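Putative pectin lyase (PDB 7CHU) serves as the trimeric tailspike of a deep-sea thermophilic bacteriophage, and probably recognises and perhaps cleaves polysaccharide on the surface of its Geobacillus host. Local coordinates at residues 374-386 / 390-403. Sequence-based numbering, arbitrary orientation.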
loop_
_atom_site.group_PDB
_atom_site.type_symbol
_atom_site.label_atom_id
_atom_site.label_comp_id
_atom_site.label_asym_id
_atom_site.label_seq_id
_atom_site.Cartn_x
_atom_site.Cartn_y
_atom_site.Cartn_z
ATOM N N LEU A 374 -14.642 -8.135 -27.212
ATOM C CA LEU A 374 -15.233 -7.887 -25.905
ATOM C C LEU A 374 -14.855 -6.483 -25.450
ATOM O O LEU A 374 -14.779 -5.565 -26.272
ATOM C CB LEU A 374 -14.772 -8.956 -24.906
ATOM C CG LEU A 374 -14.960 -10.426 -25.329
ATOM C CD1 LEU A 374 -14.490 -11.342 -24.217
ATOM C CD2 LEU A 374 -16.409 -10.769 -25.741
ATOM N N ALA A 375 -14.569 -6.304 -24.164
ATOM C CA ALA A 375 -14.272 -4.977 -23.642
ATOM C C ALA A 375 -13.543 -5.154 -22.320
ATOM O O ALA A 375 -13.399 -6.288 -21.840
ATOM C CB ALA A 375 -15.557 -4.147 -23.464
ATOM N N PRO A 376 -13.059 -4.057 -21.711
ATOM C CA PRO A 376 -12.471 -4.181 -20.362
ATOM C C PRO A 376 -13.427 -4.794 -19.349
ATOM O O PRO A 376 -12.990 -5.583 -18.503
ATOM C CB PRO A 376 -12.110 -2.733 -19.997
ATOM C CG PRO A 376 -11.876 -2.054 -21.309
ATOM C CD PRO A 376 -12.851 -2.704 -22.277
ATOM N N PHE A 377 -14.720 -4.453 -19.414
ATOM C CA PHE A 377 -15.742 -5.017 -18.540
ATOM C C PHE A 377 -17.000 -5.262 -19.361
ATOM O O PHE A 377 -17.163 -4.725 -20.467
ATOM C CB PHE A 377 -16.049 -4.086 -17.359
ATOM C CG PHE A 377 -16.236 -2.651 -17.762
ATOM C CD1 PHE A 377 -17.493 -2.191 -18.166
ATOM C CD2 PHE A 377 -15.162 -1.764 -17.760
ATOM C CE1 PHE A 377 -17.684 -0.871 -18.534
ATOM C CE2 PHE A 377 -15.338 -0.437 -18.141
ATOM C CZ PHE A 377 -16.600 0.006 -18.541
ATOM N N ASN A 378 -17.887 -6.097 -18.815
ATOM C CA ASN A 378 -19.113 -6.473 -19.511
ATOM C C ASN A 378 -20.205 -5.448 -19.216
ATOM O O ASN A 378 -20.035 -4.543 -18.397
ATOM C CB ASN A 378 -19.561 -7.876 -19.075
ATOM C CG ASN A 378 -19.875 -7.936 -17.592
ATOM O OD1 ASN A 378 -19.163 -7.340 -16.787
ATOM N ND2 ASN A 378 -20.952 -8.627 -17.225
ATOM N N ASN A 379 -21.368 -5.618 -19.852
ATOM C CA ASN A 379 -22.541 -4.829 -19.510
ATOM C C ASN A 379 -23.386 -5.650 -18.542
ATOM O O ASN A 379 -24.147 -6.524 -18.983
ATOM C CB ASN A 379 -23.342 -4.469 -20.769
ATOM C CG ASN A 379 -22.535 -3.601 -21.747
ATOM O OD1 ASN A 379 -21.643 -2.836 -21.346
ATOM N ND2 ASN A 379 -22.861 -3.704 -23.034
ATOM N N PRO A 380 -23.292 -5.427 -17.232
ATOM C CA PRO A 380 -23.908 -6.346 -16.269
ATOM C C PRO A 380 -25.389 -6.050 -16.055
ATOM O O PRO A 380 -25.906 -4.986 -16.403
ATOM C CB PRO A 380 -23.106 -6.093 -14.989
ATOM C CG PRO A 380 -22.742 -4.631 -15.079
ATOM C CD PRO A 380 -22.576 -4.324 -16.563
ATOM N N THR A 381 -26.060 -7.028 -15.445
ATOM C CA THR A 381 -27.492 -6.936 -15.167
ATOM C C THR A 381 -27.825 -5.760 -14.245
ATOM O O THR A 381 -28.771 -5.008 -14.500
ATOM C CB THR A 381 -27.961 -8.258 -14.540
ATOM O OG1 THR A 381 -27.601 -9.346 -15.401
ATOM C CG2 THR A 381 -29.461 -8.263 -14.300
ATOM N N ASN A 382 -27.087 -5.603 -13.150
ATOM C CA ASN A 382 -27.391 -4.595 -12.145
ATOM C C ASN A 382 -26.360 -3.468 -12.186
ATOM O O ASN A 382 -25.327 -3.568 -12.849
ATOM C CB ASN A 382 -27.452 -5.227 -10.742
ATOM C CG ASN A 382 -28.649 -6.165 -10.582
ATOM O OD1 ASN A 382 -29.730 -5.908 -11.117
ATOM N ND2 ASN A 382 -28.448 -7.267 -9.879
ATOM N N GLU A 383 -26.641 -2.407 -11.431
ATOM C CA GLU A 383 -25.783 -1.220 -11.436
ATOM C C GLU A 383 -24.403 -1.515 -10.845
ATOM O O GLU A 383 -24.285 -2.006 -9.714
ATOM C CB GLU A 383 -26.438 -0.080 -10.655
ATOM C CG GLU A 383 -25.498 1.121 -10.428
ATOM C CD GLU A 383 -26.168 2.282 -9.692
ATOM O OE1 GLU A 383 -27.398 2.393 -9.750
ATOM O OE2 GLU A 383 -25.483 3.099 -9.052
ATOM N N ASN A 384 -23.364 -1.202 -11.616
ATOM C CA ASN A 384 -21.991 -1.121 -11.137
ATOM C C ASN A 384 -21.383 0.180 -11.650
ATOM O O ASN A 384 -21.927 0.822 -12.547
ATOM C CB ASN A 384 -21.188 -2.317 -11.605
ATOM C CG ASN A 384 -21.723 -3.634 -11.027
ATOM O OD1 ASN A 384 -21.257 -4.093 -9.992
ATOM N ND2 ASN A 384 -22.706 -4.236 -11.699
ATOM N N PHE A 385 -20.246 0.568 -11.094
ATOM C CA PHE A 385 -19.706 1.900 -11.316
ATOM C C PHE A 385 -18.296 1.809 -11.877
ATOM O O PHE A 385 -17.508 0.942 -11.484
ATOM C CB PHE A 385 -19.724 2.678 -9.996
ATOM C CG PHE A 385 -19.262 4.101 -10.107
ATOM C CD1 PHE A 385 -19.966 5.033 -10.883
ATOM C CD2 PHE A 385 -18.137 4.524 -9.411
ATOM C CE1 PHE A 385 -19.516 6.382 -10.977
ATOM C CE2 PHE A 385 -17.700 5.851 -9.486
ATOM C CZ PHE A 385 -18.395 6.775 -10.287
ATOM N N PHE A 386 -17.959 2.703 -12.797
ATOM C CA PHE A 386 -16.584 2.699 -13.276
ATOM C C PHE A 386 -16.133 4.114 -13.579
ATOM O O PHE A 386 -16.930 4.977 -13.967
ATOM C CB PHE A 386 -16.401 1.820 -14.512
ATOM C CG PHE A 386 -17.187 2.291 -15.717
ATOM C CD1 PHE A 386 -18.461 1.796 -15.960
ATOM C CD2 PHE A 386 -16.638 3.220 -16.610
ATOM C CE1 PHE A 386 -19.197 2.228 -17.076
ATOM C CE2 PHE A 386 -17.357 3.659 -17.728
ATOM C CZ PHE A 386 -18.638 3.159 -17.962
ATOM N N PHE A 390 -9.186 2.913 -20.281
ATOM C CA PHE A 390 -8.577 1.736 -20.875
ATOM C C PHE A 390 -8.285 1.984 -22.350
ATOM O O PHE A 390 -9.007 2.721 -23.027
ATOM C CB PHE A 390 -9.496 0.514 -20.765
ATOM C CG PHE A 390 -9.839 0.094 -19.354
ATOM C CD1 PHE A 390 -11.024 0.501 -18.759
ATOM C CD2 PHE A 390 -8.994 -0.740 -18.633
ATOM C CE1 PHE A 390 -11.369 0.085 -17.470
ATOM C CE2 PHE A 390 -9.333 -1.147 -17.332
ATOM C CZ PHE A 390 -10.511 -0.731 -16.758
ATOM N N ILE A 391 -7.254 1.316 -22.862
ATOM C CA ILE A 391 -7.006 1.339 -24.298
ATOM C C ILE A 391 -8.119 0.570 -25.001
ATOM O O ILE A 391 -8.442 -0.567 -24.630
ATOM C CB ILE A 391 -5.626 0.741 -24.603
ATOM C CG1 ILE A 391 -4.518 1.665 -24.064
ATOM C CG2 ILE A 391 -5.463 0.491 -26.109
ATOM C CD1 ILE A 391 -3.118 1.032 -24.129
ATOM N N GLY A 392 -8.717 1.185 -26.018
ATOM C CA GLY A 392 -9.772 0.526 -26.772
ATOM C C GLY A 392 -11.149 0.578 -26.150
ATOM O O GLY A 392 -12.025 -0.206 -26.548
ATOM N N GLU A 393 -11.377 1.467 -25.185
ATOM C CA GLU A 393 -12.686 1.623 -24.565
ATOM C C GLU A 393 -13.033 3.108 -24.511
ATOM O O GLU A 393 -12.308 3.913 -23.903
ATOM C CB GLU A 393 -12.727 0.982 -23.174
ATOM C CG GLU A 393 -14.012 1.250 -22.387
ATOM C CD GLU A 393 -15.279 0.796 -23.106
ATOM O OE1 GLU A 393 -15.446 -0.428 -23.318
ATOM O OE2 GLU A 393 -16.118 1.664 -23.452
ATOM N N ASN A 394 -14.137 3.467 -25.164
ATOM C CA ASN A 394 -14.538 4.867 -25.240
ATOM C C ASN A 394 -15.185 5.346 -23.955
ATOM O O ASN A 394 -15.092 6.529 -23.638
ATOM C CB ASN A 394 -15.519 5.063 -26.398
ATOM C CG ASN A 394 -14.849 4.963 -27.744
ATOM O OD1 ASN A 394 -13.794 5.542 -27.958
ATOM N ND2 ASN A 394 -15.453 4.213 -28.655
ATOM N N ARG A 395 -15.895 4.469 -23.247
ATOM C CA ARG A 395 -16.570 4.886 -22.020
ATOM C C ARG A 395 -15.542 5.125 -20.913
ATOM O O ARG A 395 -14.692 4.269 -20.655
ATOM C CB ARG A 395 -17.585 3.835 -21.581
ATOM C CG ARG A 395 -18.754 3.659 -22.559
ATOM C CD ARG A 395 -19.554 2.404 -22.245
ATOM N NE ARG A 395 -18.809 1.198 -22.566
ATOM C CZ ARG A 395 -19.215 -0.042 -22.283
ATOM N NH1 ARG A 395 -20.373 -0.249 -21.648
ATOM N NH2 ARG A 395 -18.471 -1.075 -22.646
ATOM N N LYS A 396 -15.607 6.304 -20.283
ATOM C CA LYS A 396 -14.681 6.708 -19.224
ATOM C C LYS A 396 -15.315 6.735 -17.847
ATOM O O LYS A 396 -14.690 6.301 -16.885
ATOM C CB LYS A 396 -14.090 8.096 -19.496
ATOM C CG LYS A 396 -13.630 8.328 -20.947
ATOM C CD LYS A 396 -12.581 7.307 -21.391
ATOM C CE LYS A 396 -12.037 7.651 -22.783
ATOM N NZ LYS A 396 -11.261 6.518 -23.345
ATOM N N LEU A 397 -16.532 7.246 -17.715
ATOM C CA LEU A 397 -17.249 7.189 -16.449
ATOM C C LEU A 397 -18.638 6.655 -16.727
ATOM O O LEU A 397 -19.220 6.948 -17.779
ATOM C CB LEU A 397 -17.322 8.573 -15.787
ATOM C CG LEU A 397 -17.915 8.658 -14.378
ATOM C CD1 LEU A 397 -17.292 9.822 -13.617
ATOM C CD2 LEU A 397 -19.413 8.824 -14.401
ATOM N N GLY A 398 -19.168 5.851 -15.815
ATOM C CA GLY A 398 -20.504 5.341 -16.042
ATOM C C GLY A 398 -21.007 4.501 -14.892
ATOM O O GLY A 398 -20.251 4.063 -14.008
ATOM N N TRP A 399 -22.318 4.313 -14.905
ATOM C CA TRP A 399 -22.977 3.359 -14.034
ATOM C C TRP A 399 -24.239 2.911 -14.745
ATOM O O TRP A 399 -24.869 3.695 -15.460
ATOM C CB TRP A 399 -23.312 3.956 -12.674
ATOM C CG TRP A 399 -24.315 5.019 -12.785
ATOM C CD1 TRP A 399 -25.677 4.896 -12.635
ATOM C CD2 TRP A 399 -24.059 6.390 -13.087
ATOM N NE1 TRP A 399 -26.278 6.126 -12.830
ATOM C CE2 TRP A 399 -25.305 7.057 -13.109
ATOM C CE3 TRP A 399 -22.894 7.124 -13.352
ATOM C CZ2 TRP A 399 -25.413 8.421 -13.371
ATOM C CZ3 TRP A 399 -23.003 8.477 -13.608
ATOM C CH2 TRP A 399 -24.246 9.115 -13.608
ATOM N N ASN A 400 -24.597 1.641 -14.557
ATOM C CA ASN A 400 -25.721 1.097 -15.294
ATOM C C ASN A 400 -25.587 1.402 -16.786
ATOM O O ASN A 400 -24.585 1.022 -17.395
ATOM C CB ASN A 400 -27.032 1.632 -14.741
ATOM C CG ASN A 400 -28.139 0.655 -14.945
ATOM O OD1 ASN A 400 -27.887 -0.547 -15.000
ATOM N ND2 ASN A 400 -29.362 1.144 -15.111
ATOM N N ARG A 401 -26.562 2.096 -17.390
ATOM C CA ARG A 401 -26.477 2.439 -18.811
ATOM C C ARG A 401 -26.327 3.946 -19.038
ATOM O O ARG A 401 -26.736 4.477 -20.083
ATOM C CB ARG A 401 -27.678 1.878 -19.568
ATOM C CG ARG A 401 -27.668 0.353 -19.623
ATOM C CD ARG A 401 -29.006 -0.221 -20.117
ATOM N NE ARG A 401 -30.023 -0.173 -19.071
ATOM C CZ ARG A 401 -31.082 0.631 -19.100
ATOM N NH1 ARG A 401 -31.268 1.453 -20.133
ATOM N NH2 ARG A 401 -31.955 0.607 -18.097
ATOM N N SER A 402 -25.703 4.626 -18.080
ATOM C CA SER A 402 -25.427 6.062 -18.129
ATOM C C SER A 402 -23.925 6.272 -18.309
ATOM O O SER A 402 -23.133 5.803 -17.483
ATOM C CB SER A 402 -25.902 6.747 -16.835
ATOM O OG SER A 402 -27.302 6.571 -16.619
ATOM N N TYR A 403 -23.523 6.944 -19.391
ATOM C CA TYR A 403 -22.120 6.953 -19.800
ATOM C C TYR A 403 -21.615 8.356 -20.089
ATOM O O TYR A 403 -22.290 9.150 -20.750
ATOM C CB TYR A 403 -21.875 6.101 -21.062
ATOM C CG TYR A 403 -22.451 4.715 -21.013
ATOM C CD1 TYR A 403 -22.030 3.796 -20.062
ATOM C CD2 TYR A 403 -23.408 4.320 -21.925
ATOM C CE1 TYR A 403 -22.558 2.523 -20.022
ATOM C CE2 TYR A 403 -23.942 3.067 -21.887
ATOM C CZ TYR A 403 -23.506 2.160 -20.949
ATOM O OH TYR A 403 -24.049 0.893 -20.932
HETATM O O HOH W 1 -19.244 -3.744 -22.004
HETATM O O HOH W 2 -23.082 -0.913 -19.479
HETATM O O HOH W 3 -25.645 -2.202 -15.984
HETATM O O HOH W 4 -23.476 -1.205 -14.471
#
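Three donors converge on Asn379 OD1: Arg395 NH1 at 2.9 Å, with an N-H...O angle of 164°, and two waters, one also bonded to Phe377 O and Arg395 NH2, the other to Asn400 O. The site lies at the C-terminal end of the right-handed parallel beta-helix, where strand 361-363 pairs parallel with 385-387 but 398-399 runs antiparallel to it. The guanidinium is fixed from a second side by Glu393, whose OE2 accepts Arg395 NE at 2.9 Å and, through its anti lone pair, the backbone N of Arg395; the NE/NH2 edge gives one nitrogen to each oxygen, both met from above the carboxylate plane. Phe377 CE1 lies over one face of this group, the planes well away from parallel, and Tyr418 adds a cation-pi contact.

Phe386 and Gly398 form an antiparallel hydrogen-bonded pair, Phe386 N to Gly398 O (2.9 Å) and Gly398 N to Phe386 O (3.0 Å). With CG between its backbone N and carbonyl carbon (chi1 63°), Phe386 folds its ring back over Gly398, whose CA stands 3.8 Å from the centroid; Phe377 CZ fills the opposite face. On the other side of the sheet, Phe385 and Trp399 face a second subunit, whose Lys396 makes a salt bridge with Glu383 and a cation-pi contact with Trp399. Farther along, Pro376 CB sits over the Phe390 ring, 3.6 Å from its centroid and 13° off the normal.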